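Local structure of trehalose-6-phosphate phosphatase (5DXL) at residues Val212-Asp217 and Asp223-Leu228; Phe92-Gln95 and Asp100-Asn103. The protein is a fungal trehalose-6-phosphate phosphatase, a member of the haloacid dehalogenase (HAD) clan with a Rossmann-like core. All coordinates share one frame; numbering follows the deposited sequence.

Interaction 1: Val212-Asp217 and Asp223-Leu228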
ATOM      1  N   VAL A 212     -10.651  -6.788 -10.180  1.00 11.95           N
ATOM      2  CA  VAL A 212      -9.698  -6.143  -9.275  1.00  9.50           C
ATOM      3  C   VAL A 212      -8.359  -6.838  -9.424  1.00 11.53           C
ATOM      4  O   VAL A 212      -8.278  -8.056  -9.288  1.00 13.23           O
ATOM      5  CB  VAL A 212     -10.137  -6.212  -7.799  1.00 12.04           C
ATOM      6  CG1 VAL A 212      -9.123  -5.509  -6.916  1.00 10.71           C
ATOM      7  CG2 VAL A 212     -11.523  -5.598  -7.629  1.00 12.87           C
ATOM      8  N   LEU A 213      -7.321  -6.074  -9.746  1.00  8.96           N
ATOM      9  CA  LEU A 213      -5.960  -6.610  -9.762  1.00  7.63           C
ATOM     10  C   LEU A 213      -5.135  -5.851  -8.750  1.00  7.27           C
ATOM     11  O   LEU A 213      -4.999  -4.625  -8.834  1.00  8.34           O
ATOM     12  CB  LEU A 213      -5.334  -6.493 -11.149  1.00  9.19           C
ATOM     13  CG  LEU A 213      -3.857  -6.919 -11.266  1.00  9.33           C
ATOM     14  CD1 LEU A 213      -3.642  -8.391 -10.909  1.00  9.87           C
ATOM     15  CD2 LEU A 213      -3.364  -6.671 -12.688  1.00  9.26           C
ATOM     16  N   CYS A 214      -4.591  -6.583  -7.787  1.00  7.30           N
ATOM     17  CA  CYS A 214      -3.855  -5.981  -6.692  1.00  8.03           C
ATOM     18  C   CYS A 214      -2.493  -6.635  -6.610  1.00  9.80           C
ATOM     19  O   CYS A 214      -2.408  -7.849  -6.444  1.00  9.43           O
ATOM     20  CB  CYS A 214      -4.629  -6.156  -5.390  1.00  9.74           C
ATOM     21  SG  CYS A 214      -3.795  -5.577  -3.893  1.00 11.51           S
ATOM     22  N   LEU A 215      -1.446  -5.826  -6.744  1.00  8.56           N
ATOM     23  CA  LEU A 215      -0.073  -6.324  -6.865  1.00  7.64           C
ATOM     24  C   LEU A 215       0.860  -5.698  -5.842  1.00  8.46           C
ATOM     25  O   LEU A 215       0.858  -4.478  -5.645  1.00  9.58           O
ATOM     26  CB  LEU A 215       0.467  -6.040  -8.273  1.00  9.00           C
ATOM     27  CG  LEU A 215      -0.029  -6.991  -9.370  1.00 11.55           C
ATOM     28  CD1 LEU A 215      -0.102  -6.277 -10.717  1.00 13.15           C
ATOM     29  CD2 LEU A 215       0.940  -8.157  -9.454  1.00 14.46           C
ATOM     30  N   GLY A 216       1.686  -6.532  -5.218  1.00  9.36           N
ATOM     31  CA  GLY A 216       2.642  -6.043  -4.237  1.00  9.90           C
ATOM     32  C   GLY A 216       3.643  -7.121  -3.879  1.00  9.86           C
ATOM     33  O   GLY A 216       3.341  -8.313  -3.973  1.00 10.11           O
ATOM     34  N   ASP A 217       4.833  -6.703  -3.450  1.00  9.56           N
ATOM     35  CA  ASP A 217       5.913  -7.651  -3.183  1.00 10.97           C
ATOM     36  C   ASP A 217       6.238  -7.850  -1.714  1.00 12.63           C
ATOM     37  O   ASP A 217       6.912  -8.814  -1.365  1.00 12.60           O
ATOM     38  CB  ASP A 217       7.193  -7.193  -3.878  1.00 10.50           C
ATOM     39  CG  ASP A 217       7.724  -5.896  -3.303  1.00 14.03           C
ATOM     40  OD1 ASP A 217       6.938  -4.937  -3.208  1.00 13.33           O
ATOM     41  OD2 ASP A 217       8.924  -5.832  -2.958  1.00 16.91           O
ATOM     42  N   ASP A 223      -1.287  -6.874   3.546  1.00 12.57           N
ATOM     43  CA  ASP A 223      -2.511  -6.364   4.160  1.00 15.85           C
ATOM     44  C   ASP A 223      -3.554  -5.991   3.099  1.00 13.59           C
ATOM     45  O   ASP A 223      -4.757  -6.072   3.353  1.00 13.92           O
ATOM     46  CB  ASP A 223      -2.196  -5.171   5.073  1.00 14.97           C
ATOM     47  CG  ASP A 223      -1.512  -5.594   6.379  1.00 25.03           C
ATOM     48  OD1 ASP A 223      -1.796  -6.710   6.883  1.00 27.07           O
ATOM     49  OD2 ASP A 223      -0.690  -4.808   6.901  1.00 31.02           O
HETATM   50  N   MSE A 224      -3.105  -5.599   1.902  1.00 10.76           N
HETATM   51  CA  MSE A 224      -4.028  -5.369   0.786  1.00 10.99           C
HETATM   52  C   MSE A 224      -4.721  -6.674   0.409  1.00 11.37           C
HETATM   53  O   MSE A 224      -5.933  -6.689   0.183  1.00 11.89           O
HETATM   54  CB  MSE A 224      -3.304  -4.798  -0.440  1.00 12.99           C
HETATM   55  CG  MSE A 224      -2.683  -3.437  -0.196  1.00 12.48           C
HETATM   56 SE   MSE A 224      -2.210  -2.522  -1.853  1.00 17.10          SE
HETATM   57  CE  MSE A 224      -0.774  -3.718  -2.462  1.00 11.69           C
ATOM     58  N   PHE A 225      -3.945  -7.754   0.326  1.00 12.42           N
ATOM     59  CA  PHE A 225      -4.499  -9.054  -0.061  1.00 11.06           C
ATOM     60  C   PHE A 225      -5.506  -9.522   0.991  1.00 12.82           C
ATOM     61  O   PHE A 225      -6.577 -10.029   0.652  1.00 13.56           O
ATOM     62  CB  PHE A 225      -3.405 -10.116  -0.231  1.00 11.48           C
ATOM     63  CG  PHE A 225      -2.255  -9.697  -1.113  1.00 11.50           C
ATOM     64  CD1 PHE A 225      -2.451  -8.897  -2.233  1.00 11.75           C
ATOM     65  CD2 PHE A 225      -0.964 -10.117  -0.812  1.00 11.39           C
ATOM     66  CE1 PHE A 225      -1.374  -8.514  -3.038  1.00 10.74           C
ATOM     67  CE2 PHE A 225       0.117  -9.743  -1.603  1.00  9.79           C
ATOM     68  CZ  PHE A 225      -0.083  -8.944  -2.721  1.00 10.39           C
ATOM     69  N   ARG A 226      -5.153  -9.333   2.260  1.00 14.19           N
ATOM     70  CA  ARG A 226      -6.062  -9.648   3.368  1.00 13.77           C
ATOM     71  C   ARG A 226      -7.365  -8.887   3.240  1.00 17.94           C
ATOM     72  O   ARG A 226      -8.445  -9.451   3.393  1.00 19.33           O
ATOM     73  CB  ARG A 226      -5.423  -9.319   4.721  1.00 17.61           C
ATOM     74  CG  ARG A 226      -4.472 -10.359   5.217  1.00 22.71           C
ATOM     75  CD  ARG A 226      -4.073 -10.136   6.685  1.00 24.12           C
ATOM     76  NE  ARG A 226      -2.957 -11.014   7.010  1.00 28.71           N
ATOM     77  CZ  ARG A 226      -1.678 -10.664   6.902  1.00 29.57           C
ATOM     78  NH1 ARG A 226      -1.357  -9.439   6.510  1.00 25.85           N
ATOM     79  NH2 ARG A 226      -0.720 -11.535   7.196  1.00 34.33           N
ATOM     80  N   ALA A 227      -7.265  -7.590   2.970  1.00 14.05           N
ATOM     81  CA  ALA A 227      -8.453  -6.767   2.852  1.00 15.07           C
ATOM     82  C   ALA A 227      -9.359  -7.235   1.720  1.00 16.29           C
ATOM     83  O   ALA A 227     -10.582  -7.232   1.852  1.00 18.46           O
ATOM     84  CB  ALA A 227      -8.064  -5.299   2.650  1.00 18.63           C
ATOM     85  N   LEU A 228      -8.771  -7.625   0.594  1.00 12.09           N
ATOM     86  CA  LEU A 228      -9.577  -8.048  -0.537  1.00 14.88           C
ATOM     87  C   LEU A 228     -10.270  -9.378  -0.250  1.00 17.31           C
ATOM     88  O   LEU A 228     -11.364  -9.625  -0.745  1.00 17.75           O
ATOM     89  CB  LEU A 228      -8.724  -8.140  -1.799  1.00 14.26           C
ATOM     90  CG  LEU A 228      -8.458  -6.768  -2.421  1.00 15.76           C
ATOM     91  CD1 LEU A 228      -7.485  -6.912  -3.571  1.00 13.76           C
ATOM     92  CD2 LEU A 228      -9.759  -6.162  -2.906  1.00 17.59           C
TER
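C214, M224, F225 and L228 meet where a parallel strand of a HAD-type Rossmann-like core lies against the helix that follows it. Strand 211-216, helix 222-229 and strand 238-243 form a beta-alpha-beta unit, and the short segments 212-216 and 223-228 run nearly antiparallel, at 155°, with their axes 9.0 Å apart. The apolar contacts centre on C214. Its SG stands anti to the backbone N (chi1 175°), which carries the sulfur in among three helix side chains. M224 CB lies 3.6 Å from C214 SG, and the bend at the third torsion of this selenomethionine turns its methyl CE back to C214 SG, at 3.8 Å. L228 divides its methyls between V212 and C214: CD1 and CD2 both touch V212 CG1, and CD1 alone goes on to C214. A194 of helix 190-199 touches M224, and V198 of the same helix touches L228.

The aromatic contacts belong to F225. C214 SG sits obliquely to its ring, 5.0 Å from the centroid and 71° off the normal, a cysteine sulfur-aromatic contact.

Backbone carbonyls receive the remaining contacts. F225 CE1 is 3.6 Å from C214 O, and F225 CZ is 3.7 Å from G216 O, the latter at the ring edge and in its plane; M224 CE also touches L215 O. The packing is tightest between L228 CD1 and C214 CB, just 3.5 Å apart.

Interaction 2: Phe92-Gln95 and Asp100-Asn103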
ATOM      1  N   PHE A  92      -0.737  10.942   2.193  1.00 12.32           N
ATOM      2  CA  PHE A  92      -1.113  11.874   1.129  1.00 11.63           C
ATOM      3  C   PHE A  92      -1.865  11.125   0.044  1.00 15.77           C
ATOM      4  O   PHE A  92      -1.435  10.052  -0.375  1.00 17.82           O
ATOM      5  CB  PHE A  92       0.109  12.556   0.522  1.00 11.42           C
ATOM      6  CG  PHE A  92       0.752  13.568   1.426  1.00 14.70           C
ATOM      7  CD1 PHE A  92       0.286  14.865   1.476  1.00 18.70           C
ATOM      8  CD2 PHE A  92       1.821  13.209   2.230  1.00 16.45           C
ATOM      9  CE1 PHE A  92       0.883  15.800   2.322  1.00 17.00           C
ATOM     10  CE2 PHE A  92       2.424  14.139   3.075  1.00 19.79           C
ATOM     11  CZ  PHE A  92       1.951  15.432   3.120  1.00 17.54           C
ATOM     12  N   ILE A  93      -2.986  11.675  -0.398  1.00 10.67           N
ATOM     13  CA  ILE A  93      -3.760  11.014  -1.441  1.00 10.13           C
ATOM     14  C   ILE A  93      -4.176  12.006  -2.519  1.00 11.02           C
ATOM     15  O   ILE A  93      -4.560  13.141  -2.224  1.00 13.78           O
ATOM     16  CB  ILE A  93      -5.009  10.317  -0.874  1.00 12.47           C
ATOM     17  CG1 ILE A  93      -5.661   9.430  -1.930  1.00 17.14           C
ATOM     18  CG2 ILE A  93      -6.032  11.316  -0.362  1.00 23.13           C
ATOM     19  CD1 ILE A  93      -6.749   8.546  -1.371  1.00 25.53           C
ATOM     20  N   ARG A  94      -4.067  11.573  -3.771  1.00 10.39           N
ATOM     21  CA  ARG A  94      -4.589  12.343  -4.898  1.00 12.59           C
ATOM     22  C   ARG A  94      -5.557  11.463  -5.661  1.00 13.30           C
ATOM     23  O   ARG A  94      -5.168  10.395  -6.140  1.00 11.84           O
ATOM     24  CB  ARG A  94      -3.469  12.833  -5.820  1.00 12.06           C
ATOM     25  CG  ARG A  94      -3.998  13.745  -6.970  1.00 15.07           C
ATOM     26  CD  ARG A  94      -3.009  13.918  -8.164  1.00 12.40           C
ATOM     27  NE  ARG A  94      -2.996  12.763  -9.072  1.00 18.87           N
ATOM     28  CZ  ARG A  94      -2.282  12.720 -10.200  1.00 17.32           C
ATOM     29  NH1 ARG A  94      -1.531  13.773 -10.533  1.00 13.69           N
ATOM     30  NH2 ARG A  94      -2.299  11.627 -10.983  1.00 12.47           N
ATOM     31  N   GLN A  95      -6.821  11.882  -5.753  1.00 12.61           N
ATOM     32  CA  GLN A  95      -7.815  11.118  -6.504  1.00 13.03           C
ATOM     33  C   GLN A  95      -7.520  11.199  -7.998  1.00 12.70           C
ATOM     34  O   GLN A  95      -6.971  12.191  -8.470  1.00 12.39           O
ATOM     35  CB  GLN A  95      -9.233  11.649  -6.245  1.00 14.27           C
ATOM     36  CG  GLN A  95      -9.744  11.510  -4.813  1.00 14.38           C
ATOM     37  CD  GLN A  95      -9.951  10.059  -4.407  1.00 17.01           C
ATOM     38  OE1 GLN A  95     -10.349   9.218  -5.215  1.00 20.61           O
ATOM     39  NE2 GLN A  95      -9.689   9.764  -3.145  1.00 23.77           N
ATOM     40  N   ASP A 100      -5.666  18.078  -6.728  1.00 21.84           N
ATOM     41  CA  ASP A 100      -5.583  18.345  -5.294  1.00 22.41           C
ATOM     42  C   ASP A 100      -5.087  17.148  -4.493  1.00 22.18           C
ATOM     43  O   ASP A 100      -5.644  16.055  -4.574  1.00 22.14           O
ATOM     44  CB  ASP A 100      -6.947  18.778  -4.751  1.00 24.88           C
ATOM     45  CG  ASP A 100      -7.493  20.007  -5.458  1.00 30.73           C
ATOM     46  OD1 ASP A 100      -6.693  20.900  -5.809  1.00 32.17           O
ATOM     47  OD2 ASP A 100      -8.723  20.069  -5.669  1.00 36.80           O
ATOM     48  N   TRP A 101      -4.034  17.368  -3.719  1.00 16.52           N
ATOM     49  CA  TRP A 101      -3.570  16.369  -2.765  1.00 15.97           C
ATOM     50  C   TRP A 101      -4.233  16.583  -1.416  1.00 19.45           C
ATOM     51  O   TRP A 101      -4.303  17.717  -0.939  1.00 22.44           O
ATOM     52  CB  TRP A 101      -2.063  16.453  -2.598  1.00 16.06           C
ATOM     53  CG  TRP A 101      -1.276  15.897  -3.735  1.00 15.63           C
ATOM     54  CD1 TRP A 101      -0.886  16.554  -4.866  1.00 19.19           C
ATOM     55  CD2 TRP A 101      -0.758  14.572  -3.839  1.00 14.05           C
ATOM     56  NE1 TRP A 101      -0.155  15.712  -5.669  1.00 19.48           N
ATOM     57  CE2 TRP A 101      -0.066  14.487  -5.059  1.00 13.76           C
ATOM     58  CE3 TRP A 101      -0.818  13.442  -3.016  1.00 12.90           C
ATOM     59  CZ2 TRP A 101       0.574  13.320  -5.471  1.00 15.74           C
ATOM     60  CZ3 TRP A 101      -0.195  12.284  -3.433  1.00 14.82           C
ATOM     61  CH2 TRP A 101       0.495  12.232  -4.647  1.00 12.98           C
ATOM     62  N   GLU A 102      -4.715  15.508  -0.800  1.00 14.05           N
ATOM     63  CA  GLU A 102      -5.195  15.616   0.568  1.00 16.19           C
ATOM     64  C   GLU A 102      -4.132  15.125   1.537  1.00 17.17           C
ATOM     65  O   GLU A 102      -3.539  14.059   1.338  1.00 13.95           O
ATOM     66  CB  GLU A 102      -6.487  14.834   0.787  1.00 18.78           C
ATOM     67  CG  GLU A 102      -6.862  14.803   2.275  1.00 27.04           C
ATOM     68  CD  GLU A 102      -8.302  14.420   2.551  1.00 37.30           C
ATOM     69  OE1 GLU A 102      -8.979  13.893   1.642  1.00 43.42           O
ATOM     70  OE2 GLU A 102      -8.749  14.648   3.699  1.00 34.74           O
ATOM     71  N   ASN A 103      -3.897  15.906   2.589  1.00 15.18           N
ATOM     72  CA  ASN A 103      -2.991  15.520   3.656  1.00 13.67           C
ATOM     73  C   ASN A 103      -3.797  14.815   4.733  1.00 17.64           C
ATOM     74  O   ASN A 103      -4.433  15.458   5.568  1.00 14.84           O
ATOM     75  CB  ASN A 103      -2.277  16.754   4.226  1.00 17.25           C
ATOM     76  CG  ASN A 103      -1.210  16.406   5.250  1.00 16.25           C
ATOM     77  OD1 ASN A 103      -1.254  15.359   5.895  1.00 14.89           O
ATOM     78  ND2 ASN A 103      -0.236  17.299   5.401  1.00 17.25           N
TER
HETATM   79  O   HOH W   1      -0.735  16.048  -9.045  1.00 21.07           O
HETATM   80  O   HOH W   2      -7.743  14.405  -4.681  1.00 20.32           O
HETATM   81  O   HOH W   3      -9.076  12.321  -1.473  1.00 34.96           O
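A chi1 of -75° sets CG of W101 anti to its own carbonyl carbon and swings the indole under R94 CB on the neighbouring strand, while the first torsion of R94, with CG opposite the backbone N, carries that chain on past the ring toward D100 O. R94 CB thus stands over one ring face, 3.7 Å from the centroid of the W101 six-membered ring and 9° off its normal, an almost vertical CH-pi contact. The same indole meets F92, whose CB is 3.8 Å from W101 CE3. Further along this face of the sheet, the F92 ring and the N103 amide are inclined to each other, with F92 CE1 3.6 Å from N103 ND2.

On the other face I93 and E102 lie side by side and point the same way, I93 CG2 against E102 CB. Their backbones form a hydrogen-bonded pair: I93 N gives to E102 O at 3.0 Å, and E102 N gives to I93 O at 2.8 Å in a nearly straight bond of 171°.

Polar ends turn elsewhere. The R94 guanidinium donates to the carbonyls of G78, I80 and L83, while a water at its edge accepts from NH1. E102 OE2 is hydrogen-bonded to S107 OG, and N103 OD1 takes the backbone NH of E106. Where the strands part, a water accepts from Q95 N and donates to D100 O at 2.7 Å. The whole is an antiparallel beta hairpin, whose second strand is an outermost one of the core sheet.

In the fold
From the N terminus, the chain first lays down strands 21-25, 60-65 and 84-87 of the large mixed sheet. Interaction 2 then closes the short turn between strands 92-94 and 101-103, a hairpin that extends the sheet at one end. After the antiparallel four-stranded sheet has been built, the chain returns to the first sheet, where strand 211-216 joins alongside 21-25, and interaction 1 closes the connection into helix 222-229. The two loops follow in series, neither nested nor crossed. Their centres are about 21 Å apart and they do not touch, yet they share one sheet: interaction 2 pairs strands at its margin, whereas interaction 1 packs a helix against one of its inner strands.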